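Local coordinates for protein putative NADPH:quinone reductase (Bacillus thuringiensis, PDB 3GMS) that probably reduces quinones with NADPH, although its activity and physiological substrate are unproven, at residues 172-177 with 183-188; 190-195 with 202-207; 165-170 with 294-299. One frame throughout, in Å; residues are numbered along the deposited sequence. Where two conformers were deposited one is given.

Contact 1: residues 172-177 with 183-188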
loop_
_atom_site.group_PDB
_atom_site.type_symbol
_atom_site.label_atom_id
_atom_site.label_comp_id
_atom_site.label_asym_id
_atom_site.label_seq_id
_atom_site.Cartn_x
_atom_site.Cartn_y
_atom_site.Cartn_z
ATOM N N LEU A 172 3.009 -19.351 2.023
ATOM C CA LEU A 172 3.118 -18.449 0.888
ATOM C C LEU A 172 3.999 -18.974 -0.215
ATOM O O LEU A 172 5.171 -19.300 -0.008
ATOM C CB LEU A 172 3.634 -17.052 1.314
ATOM C CG LEU A 172 3.978 -16.126 0.137
ATOM C CD1 LEU A 172 2.704 -15.554 -0.514
ATOM C CD2 LEU A 172 4.882 -14.981 0.581
ATOM N N ILE A 173 3.429 -19.038 -1.401
ATOM C CA ILE A 173 4.216 -19.198 -2.587
ATOM C C ILE A 173 4.367 -17.852 -3.298
ATOM O O ILE A 173 3.438 -17.330 -3.949
ATOM C CB ILE A 173 3.643 -20.335 -3.524
ATOM C CG1 ILE A 173 3.584 -21.682 -2.780
ATOM C CG2 ILE A 173 4.470 -20.378 -4.855
ATOM C CD1 ILE A 173 2.684 -22.757 -3.447
ATOM N N ALA A 174 5.564 -17.268 -3.160
ATOM C CA ALA A 174 5.907 -16.016 -3.836
ATOM C C ALA A 174 6.186 -16.242 -5.301
ATOM O O ALA A 174 6.953 -17.158 -5.658
ATOM C CB ALA A 174 7.156 -15.371 -3.180
ATOM N N VAL A 175 5.571 -15.424 -6.138
ATOM C CA VAL A 175 5.824 -15.413 -7.584
ATOM C C VAL A 175 6.465 -14.090 -7.967
ATOM O O VAL A 175 5.880 -13.019 -7.752
ATOM C CB VAL A 175 4.507 -15.643 -8.396
ATOM C CG1 VAL A 175 4.772 -15.673 -9.899
ATOM C CG2 VAL A 175 3.827 -16.914 -7.946
ATOM N N THR A 176 7.662 -14.164 -8.550
ATOM C CA THR A 176 8.464 -12.992 -8.870
ATOM C C THR A 176 8.903 -13.021 -10.338
ATOM O O THR A 176 8.946 -14.101 -10.975
ATOM C CB THR A 176 9.751 -12.919 -7.995
ATOM O OG1 THR A 176 10.551 -14.094 -8.226
ATOM C CG2 THR A 176 9.431 -12.809 -6.504
ATOM N N ARG A 177 9.239 -11.843 -10.864
ATOM C CA ARG A 177 9.700 -11.686 -12.248
ATOM C C ARG A 177 11.173 -12.048 -12.425
ATOM O O ARG A 177 11.637 -12.197 -13.561
ATOM C CB ARG A 177 9.549 -10.222 -12.694
ATOM C CG ARG A 177 8.325 -9.912 -13.529
ATOM C CD ARG A 177 7.079 -9.688 -12.657
ATOM N NE ARG A 177 7.231 -8.652 -11.624
ATOM C CZ ARG A 177 7.065 -7.344 -11.826
ATOM N NH1 ARG A 177 6.754 -6.886 -13.031
ATOM N NH2 ARG A 177 7.219 -6.489 -10.817
ATOM N N GLU A 183 16.182 -14.020 -1.839
ATOM C CA GLU A 183 16.782 -14.239 -0.526
ATOM C C GLU A 183 15.988 -13.542 0.567
ATOM O O GLU A 183 15.685 -14.155 1.592
ATOM C CB GLU A 183 18.267 -13.819 -0.486
ATOM C CG GLU A 183 18.897 -13.863 0.941
ATOM C CD GLU A 183 19.092 -15.292 1.484
ATOM O OE1 GLU A 183 19.014 -16.251 0.685
ATOM O OE2 GLU A 183 19.343 -15.461 2.706
ATOM N N GLU A 184 15.624 -12.277 0.323
ATOM C CA GLU A 184 14.885 -11.504 1.307
ATOM C C GLU A 184 13.524 -12.170 1.574
ATOM O O GLU A 184 13.169 -12.390 2.733
ATOM C CB GLU A 184 14.720 -10.050 0.862
ATOM C CG GLU A 184 16.060 -9.311 0.561
ATOM C CD GLU A 184 16.464 -9.309 -0.929
ATOM O OE1 GLU A 184 16.755 -10.402 -1.544
ATOM O OE2 GLU A 184 16.538 -8.172 -1.476
ATOM N N LEU A 185 12.812 -12.535 0.505
ATOM C CA LEU A 185 11.496 -13.211 0.680
ATOM C C LEU A 185 11.598 -14.505 1.485
ATOM O O LEU A 185 10.827 -14.726 2.436
ATOM C CB LEU A 185 10.798 -13.441 -0.667
ATOM C CG LEU A 185 10.360 -12.178 -1.398
ATOM C CD1 LEU A 185 9.960 -12.496 -2.785
ATOM C CD2 LEU A 185 9.179 -11.537 -0.579
ATOM N N LEU A 186 12.566 -15.369 1.155
ATOM C CA LEU A 186 12.754 -16.550 1.986
ATOM C C LEU A 186 13.049 -16.248 3.459
ATOM O O LEU A 186 12.434 -16.857 4.331
ATOM C CB LEU A 186 13.820 -17.507 1.416
ATOM C CG LEU A 186 13.503 -17.982 -0.002
ATOM C CD1 LEU A 186 14.765 -18.525 -0.632
ATOM C CD2 LEU A 186 12.377 -19.048 0.016
ATOM N N ARG A 187 13.976 -15.309 3.719
ATOM C CA ARG A 187 14.284 -14.865 5.082
ATOM C C ARG A 187 13.065 -14.415 5.833
ATOM O O ARG A 187 12.914 -14.710 7.027
ATOM C CB ARG A 187 15.257 -13.686 5.086
ATOM C CG ARG A 187 16.674 -14.083 4.921
ATOM C CD ARG A 187 17.609 -12.931 5.258
ATOM N NE ARG A 187 18.965 -13.307 4.863
ATOM C CZ ARG A 187 20.073 -12.645 5.202
ATOM N NH1 ARG A 187 19.997 -11.561 5.959
ATOM N NH2 ARG A 187 21.260 -13.084 4.783
ATOM N N LEU A 188 12.211 -13.673 5.133
ATOM C CA LEU A 188 11.021 -13.103 5.749
ATOM C C LEU A 188 9.943 -14.148 5.954
ATOM O O LEU A 188 9.003 -13.918 6.700
ATOM C CB LEU A 188 10.477 -11.912 4.929
ATOM C CG LEU A 188 11.378 -10.660 5.020
ATOM C CD1 LEU A 188 11.044 -9.673 3.935
ATOM C CD2 LEU A 188 11.271 -9.999 6.398
#

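Contact 2: residues 190-195 with 202-207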
loop_
_atom_site.group_PDB
_atom_site.type_symbol
_atom_site.label_atom_id
_atom_site.label_comp_id
_atom_site.label_asym_id
_atom_site.label_seq_id
_atom_site.Cartn_x
_atom_site.Cartn_y
_atom_site.Cartn_z
ATOM N N ALA A 190 8.662 -16.623 3.200
ATOM C CA ALA A 190 8.041 -17.248 2.057
ATOM C C ALA A 190 8.448 -18.737 1.991
ATOM O O ALA A 190 9.629 -19.072 2.124
ATOM C CB ALA A 190 8.438 -16.541 0.782
ATOM N N ALA A 191 7.466 -19.615 1.797
ATOM C CA ALA A 191 7.733 -21.064 1.707
ATOM C C ALA A 191 8.499 -21.466 0.436
ATOM O O ALA A 191 9.258 -22.466 0.437
ATOM C CB ALA A 191 6.417 -21.849 1.829
ATOM N N TYR A 192 8.301 -20.715 -0.639
ATOM C CA TYR A 192 8.933 -20.973 -1.921
ATOM C C TYR A 192 8.855 -19.703 -2.758
ATOM O O TYR A 192 7.924 -18.902 -2.611
ATOM C CB TYR A 192 8.179 -22.095 -2.649
ATOM C CG TYR A 192 8.985 -22.739 -3.760
ATOM C CD1 TYR A 192 9.833 -23.815 -3.492
ATOM C CD2 TYR A 192 8.916 -22.249 -5.072
ATOM C CE1 TYR A 192 10.582 -24.408 -4.522
ATOM C CE2 TYR A 192 9.663 -22.828 -6.109
ATOM C CZ TYR A 192 10.489 -23.908 -5.816
ATOM O OH TYR A 192 11.223 -24.478 -6.842
ATOM N N VAL A 193 9.805 -19.519 -3.658
ATOM C CA VAL A 193 9.768 -18.395 -4.550
ATOM C C VAL A 193 9.841 -18.929 -5.948
ATOM O O VAL A 193 10.808 -19.603 -6.320
ATOM C CB VAL A 193 10.910 -17.360 -4.277
ATOM C CG1 VAL A 193 10.913 -16.244 -5.327
ATOM C CG2 VAL A 193 10.809 -16.813 -2.867
ATOM N N ILE A 194 8.797 -18.667 -6.715
ATOM C CA ILE A 194 8.801 -18.981 -8.144
ATOM C C ILE A 194 9.261 -17.803 -8.982
ATOM O O ILE A 194 8.554 -16.780 -9.137
ATOM C CB ILE A 194 7.411 -19.483 -8.653
ATOM C CG1 ILE A 194 6.845 -20.581 -7.735
ATOM C CG2 ILE A 194 7.505 -19.880 -10.135
ATOM C CD1 ILE A 194 5.451 -21.154 -8.191
ATOM N N ASP A 195 10.449 -17.965 -9.561
ATOM C CA ASP A 195 11.019 -16.940 -10.400
ATOM C C ASP A 195 10.633 -17.295 -11.809
ATOM O O ASP A 195 11.152 -18.271 -12.362
ATOM C CB ASP A 195 12.550 -16.908 -10.205
ATOM C CG ASP A 195 13.271 -15.992 -11.188
ATOM O OD1 ASP A 195 12.660 -15.390 -12.094
ATOM O OD2 ASP A 195 14.504 -15.875 -11.041
ATOM N N TYR A 202 2.422 -22.197 -13.631
ATOM C CA TYR A 202 1.399 -23.246 -13.408
ATOM C C TYR A 202 1.996 -24.596 -12.974
ATOM O O TYR A 202 1.624 -25.165 -11.950
ATOM C CB TYR A 202 0.525 -23.416 -14.665
ATOM C CG TYR A 202 -0.508 -24.522 -14.526
ATOM C CD1 TYR A 202 -1.700 -24.310 -13.817
ATOM C CD2 TYR A 202 -0.286 -25.793 -15.074
ATOM C CE1 TYR A 202 -2.644 -25.316 -13.674
ATOM C CE2 TYR A 202 -1.221 -26.801 -14.932
ATOM C CZ TYR A 202 -2.401 -26.569 -14.227
ATOM O OH TYR A 202 -3.340 -27.570 -14.070
ATOM N N GLU A 203 2.961 -25.092 -13.743
ATOM C CA GLU A 203 3.516 -26.416 -13.420
ATOM C C GLU A 203 4.194 -26.486 -12.041
ATOM O O GLU A 203 4.098 -27.500 -11.351
ATOM C CB GLU A 203 4.451 -26.889 -14.550
ATOM C CG GLU A 203 3.688 -27.406 -15.811
ATOM C CD GLU A 203 2.832 -28.690 -15.576
ATOM O OE1 GLU A 203 1.708 -28.777 -16.146
ATOM O OE2 GLU A 203 3.270 -29.619 -14.835
ATOM N N THR A 204 4.861 -25.395 -11.626
ATOM C CA THR A 204 5.553 -25.411 -10.334
ATOM C C THR A 204 4.560 -25.404 -9.199
ATOM O O THR A 204 4.741 -26.115 -8.210
ATOM C CB THR A 204 6.589 -24.260 -10.173
ATOM O OG1 THR A 204 7.473 -24.237 -11.313
ATOM C CG2 THR A 204 7.392 -24.458 -8.924
ATOM N N VAL A 205 3.497 -24.601 -9.328
ATOM C CA VAL A 205 2.474 -24.616 -8.275
ATOM C C VAL A 205 1.864 -26.010 -8.154
ATOM O O VAL A 205 1.601 -26.505 -7.037
ATOM C CB VAL A 205 1.344 -23.587 -8.529
ATOM C CG1 VAL A 205 0.275 -23.727 -7.472
ATOM C CG2 VAL A 205 1.942 -22.190 -8.556
ATOM N N MET A 206 1.636 -26.619 -9.313
ATOM C CA MET A 206 1.093 -27.992 -9.376
ATOM C C MET A 206 2.037 -28.978 -8.641
ATOM O O MET A 206 1.593 -29.757 -7.798
ATOM C CB MET A 206 0.722 -28.393 -10.827
ATOM C CG MET A 206 -0.564 -27.667 -11.374
ATOM S SD MET A 206 -2.065 -28.018 -10.445
ATOM C CE MET A 206 -2.286 -29.679 -11.117
ATOM N N GLU A 207 3.344 -28.861 -8.871
ATOM C CA GLU A 207 4.302 -29.685 -8.100
ATOM C C GLU A 207 4.240 -29.380 -6.606
ATOM O O GLU A 207 4.171 -30.293 -5.775
ATOM C CB GLU A 207 5.725 -29.571 -8.679
ATOM C CG GLU A 207 6.767 -30.404 -7.905
ATOM C CD GLU A 207 8.024 -30.687 -8.728
ATOM O OE1 GLU A 207 8.111 -30.165 -9.865
ATOM O OE2 GLU A 207 8.920 -31.431 -8.247
#

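Contact 3: residues 165-170 with 294-299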
loop_
_atom_site.group_PDB
_atom_site.type_symbol
_atom_site.label_atom_id
_atom_site.label_comp_id
_atom_site.label_asym_id
_atom_site.label_seq_id
_atom_site.Cartn_x
_atom_site.Cartn_y
_atom_site.Cartn_z
ATOM N N SER A 165 2.568 -14.603 6.416
ATOM C CA SER A 165 2.439 -16.076 6.370
ATOM C C SER A 165 2.922 -16.732 7.691
ATOM O O SER A 165 2.359 -17.732 8.142
ATOM C CB SER A 165 3.125 -16.666 5.145
ATOM O OG SER A 165 4.540 -16.698 5.270
ATOM N N GLN A 166 3.962 -16.155 8.295
ATOM C CA GLN A 166 4.508 -16.638 9.559
ATOM C C GLN A 166 3.608 -16.259 10.683
ATOM O O GLN A 166 3.289 -17.116 11.509
ATOM C CB GLN A 166 5.932 -16.110 9.799
ATOM C CG GLN A 166 6.855 -16.519 8.653
ATOM C CD GLN A 166 6.963 -18.054 8.508
ATOM O OE1 GLN A 166 7.052 -18.773 9.499
ATOM N NE2 GLN A 166 6.980 -18.538 7.277
ATOM N N ILE A 167 3.147 -15.002 10.694
ATOM C CA ILE A 167 2.228 -14.522 11.732
ATOM C C ILE A 167 0.888 -15.283 11.753
ATOM O O ILE A 167 0.363 -15.647 12.835
ATOM C CB ILE A 167 1.950 -12.985 11.589
ATOM C CG1 ILE A 167 3.232 -12.174 11.848
ATOM C CG2 ILE A 167 0.856 -12.530 12.572
ATOM C CD1 ILE A 167 3.202 -10.732 11.262
ATOM N N LEU A 168 0.347 -15.532 10.569
ATOM C CA LEU A 168 -0.998 -16.132 10.453
ATOM C C LEU A 168 -0.973 -17.630 10.103
ATOM O O LEU A 168 -2.030 -18.248 9.901
ATOM C CB LEU A 168 -1.856 -15.340 9.440
ATOM C CG LEU A 168 -2.070 -13.844 9.763
ATOM C CD1 LEU A 168 -2.670 -13.165 8.538
ATOM C CD2 LEU A 168 -2.911 -13.597 11.013
ATOM N N ASN A 169 0.224 -18.202 10.045
ATOM C CA ASN A 169 0.420 -19.653 9.827
ATOM C C ASN A 169 -0.208 -20.183 8.549
ATOM O O ASN A 169 -0.990 -21.132 8.576
ATOM C CB ASN A 169 -0.094 -20.448 11.038
ATOM C CG ASN A 169 0.511 -19.978 12.335
ATOM O OD1 ASN A 169 1.724 -20.079 12.538
ATOM N ND2 ASN A 169 -0.327 -19.473 13.229
ATOM N N PHE A 170 0.131 -19.579 7.415
ATOM C CA PHE A 170 -0.283 -20.103 6.134
ATOM C C PHE A 170 0.959 -20.195 5.299
ATOM O O PHE A 170 2.020 -19.732 5.721
ATOM C CB PHE A 170 -1.392 -19.271 5.456
ATOM C CG PHE A 170 -0.985 -17.851 5.096
ATOM C CD1 PHE A 170 -0.285 -17.578 3.929
ATOM C CD2 PHE A 170 -1.385 -16.796 5.906
ATOM C CE1 PHE A 170 0.065 -16.285 3.565
ATOM C CE2 PHE A 170 -1.044 -15.499 5.591
ATOM C CZ PHE A 170 -0.325 -15.214 4.409
ATOM N N GLU A 294 8.171 -6.533 16.646
ATOM C CA GLU A 294 9.079 -6.995 15.590
ATOM C C GLU A 294 8.611 -8.218 14.760
ATOM O O GLU A 294 9.426 -8.902 14.144
ATOM C CB GLU A 294 10.500 -7.169 16.160
ATOM C CG GLU A 294 11.113 -5.805 16.567
ATOM C CD GLU A 294 12.511 -5.896 17.187
ATOM O OE1 GLU A 294 12.796 -6.858 17.926
ATOM O OE2 GLU A 294 13.316 -4.969 16.953
ATOM N N GLN A 295 7.297 -8.444 14.691
ATOM C CA GLN A 295 6.706 -9.490 13.834
ATOM C C GLN A 295 6.558 -8.994 12.406
ATOM O O GLN A 295 6.576 -9.761 11.441
ATOM C CB GLN A 295 5.351 -9.907 14.384
ATOM C CG GLN A 295 5.471 -10.610 15.731
ATOM C CD GLN A 295 4.148 -10.790 16.380
ATOM O OE1 GLN A 295 3.745 -9.983 17.209
ATOM N NE2 GLN A 295 3.430 -11.820 15.982
ATOM N N LEU A 296 6.416 -7.689 12.293
ATOM C CA LEU A 296 6.295 -7.030 11.015
ATOM C C LEU A 296 7.367 -5.935 10.860
ATOM O O LEU A 296 7.493 -5.083 11.720
ATOM C CB LEU A 296 4.913 -6.404 10.969
ATOM C CG LEU A 296 4.240 -6.187 9.628
ATOM C CD1 LEU A 296 4.227 -7.449 8.762
ATOM C CD2 LEU A 296 2.812 -5.683 9.910
ATOM N N ARG A 297 8.121 -5.954 9.768
ATOM C CA ARG A 297 9.122 -4.928 9.523
ATOM C C ARG A 297 8.945 -4.373 8.119
ATOM O O ARG A 297 8.557 -5.106 7.203
ATOM C CB ARG A 297 10.542 -5.507 9.638
ATOM C CG ARG A 297 10.892 -6.025 11.039
ATOM C CD ARG A 297 12.301 -6.592 11.033
ATOM N NE ARG A 297 12.307 -7.915 10.407
ATOM C CZ ARG A 297 13.360 -8.464 9.804
ATOM N NH1 ARG A 297 14.516 -7.810 9.733
ATOM N NH2 ARG A 297 13.259 -9.681 9.279
ATOM N N PHE A 298 9.214 -3.077 7.953
ATOM C CA PHE A 298 8.915 -2.450 6.660
ATOM C C PHE A 298 10.195 -2.302 5.873
ATOM O O PHE A 298 11.260 -2.745 6.343
ATOM C CB PHE A 298 8.137 -1.124 6.819
ATOM C CG PHE A 298 6.828 -1.260 7.552
ATOM C CD1 PHE A 298 6.056 -2.424 7.453
ATOM C CD2 PHE A 298 6.348 -0.209 8.337
ATOM C CE1 PHE A 298 4.843 -2.563 8.153
ATOM C CE2 PHE A 298 5.132 -0.323 9.002
ATOM C CZ PHE A 298 4.364 -1.521 8.909
ATOM N N MET A 299 10.098 -1.697 4.684
ATOM C CA MET A 299 11.261 -1.543 3.816
ATOM C C MET A 299 12.292 -0.560 4.380
ATOM O O MET A 299 11.966 0.403 5.038
ATOM C CB MET A 299 10.838 -1.121 2.405
ATOM C CG MET A 299 9.751 -1.967 1.780
ATOM S SD MET A 299 10.339 -3.565 1.148
ATOM C CE MET A 299 11.854 -3.069 0.322
#

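Contact 1: residues 172-177 with 183-188
Leu185 meets Ala174 and Thr176 without help from any flat group: the guanidinium of Arg187 belongs to another side of the helix, where Glu183 OE2 sits at its edge, only 10° out of its plane. The contact itself joins the first two elements of a beta-alpha-beta unit, strand 171-176, helix 182-188 and strand 192-195, in the Rossmann-type half of the protein. The salt bridge links residues four apart on the same helix: Arg187 NE lies 3.1 Å from Glu183 OE2, whose anti lone pair it uses, and the N-H...O angle of 165° makes the bond nearly straight. The closest pair of CA atoms across the contact, those of Ala174 and Leu185, is 7.7 Å apart, and one methyl spans the gap. Leu185 CD1 touches Ala174 CB at 4.0 Å and also reaches Thr176 CG2, tip to tip, at 3.8 Å. All three residues are buried, and the atoms that meet are all carbons, so strand and helix segment touch by apolar packing. The first torsion of Thr176 divides its two branches: CG2 is turned to the leucine, while OG1, at chi1 60°, stands between the backbone N and the carbonyl carbon and hydrogen-bonds to the carbonyl O of Asn178.

Contact 2: residues 190-195 with 202-207
Ile194, on the edge strand of the parallel Rossmann-type sheet, points its CB toward helix 201-208, and its longer branch makes the contact. Beyond CB, CG1 comes within 4.1 Å of Thr204 CG2. The terminal CD1 meets two successive helix residues, 3.9 Å from Thr204 CB and 3.7 Å from Val205 CG2. The approach differs for the two: isoleucine and threonine meet tip to tip, whereas the valine side chain crosses that of Ile194 at about a right angle. With CG1 beside its own backbone N (chi1 -49°) and the chain then extended, CD1 is carried out to the helix. The hydroxyl of Thr204 is engaged within its own helix end, OG1 hydrogen-bonding to Pro200 O. The axes of strand 192-195 and helix 202-207 run nearly antiparallel, at 160° and 9.8 Å apart, as expected where a strand turns back through a helix. From this helix the chain goes on to strand 214-219, past two strands of the sheet, which is the Rossmann crossover. Two residues before Ile194, the Tyr192 ring adds a second contact to the same threonine, its CE2 4.0 Å from Thr204 CG2, in an oblique approach.

Contact 3: residues 165-170 with 294-299
Ile167 CD1 is the centre of the contact, approaching Gln295 O to 3.5 Å and Gln295 CB to 3.9 Å. Its neighbour CG1 lies 4.0 Å from the same CB, so the end of the isoleucine runs along the base of the glutamine, the two side chains crossing obliquely. A looser touch, 4.3 Å from Ile167 CD1 to Leu296 CD1, extends the apolar patch inward to a buried leucine. What holds this loop begins one residue earlier: Glu294, with phi 62°, closes helix 277-292 in a Schellman motif. Leu296 is bonded through its backbone to Leu290 of that helix, and Arg297 N donates to Gln163 OE1, which tethers the loop to helix 156-168 one turn before Ile167. On the other side, Asn169 takes a positive phi of 57° as helix 156-168 gives out, and Phe170 N bonds back to Ser165 O at 3.0 Å. Phe170 also lays one ring face over Ser165 CA, 3.4 Å above the ring plane. The arrangement packs a helix of the Rossmann-type domain against the segment by which the chain heads back to the GroES-like domain, the two-domain plan of the medium-chain dehydrogenase/reductase superfamily.

From the N terminus, the chain passes through the GroES-like region before segment 165-170 opens the long loop that contact 3 closes at 294-299, 124 residues on from its end. Contacts 1 and 2 are nested within it in series: the short loop of 172-177 with 183-188 is complete before that of 190-195 with 202-207 begins, and none cross. Strand 171-176 of contact 1 and strand 192-195 of contact 2 are neighbours in the parallel sheet, joined by probable hydrogen bonds such as Ala174 O to Ile194 N. Contacts 1 and 3 touch through Ser165 CB with Leu172 CB. Contacts 1 and 2 tie helices 182-188 and 201-208 to the sheet's edge; contact 3 ties helix 156-168 to the loop before strand 301-306.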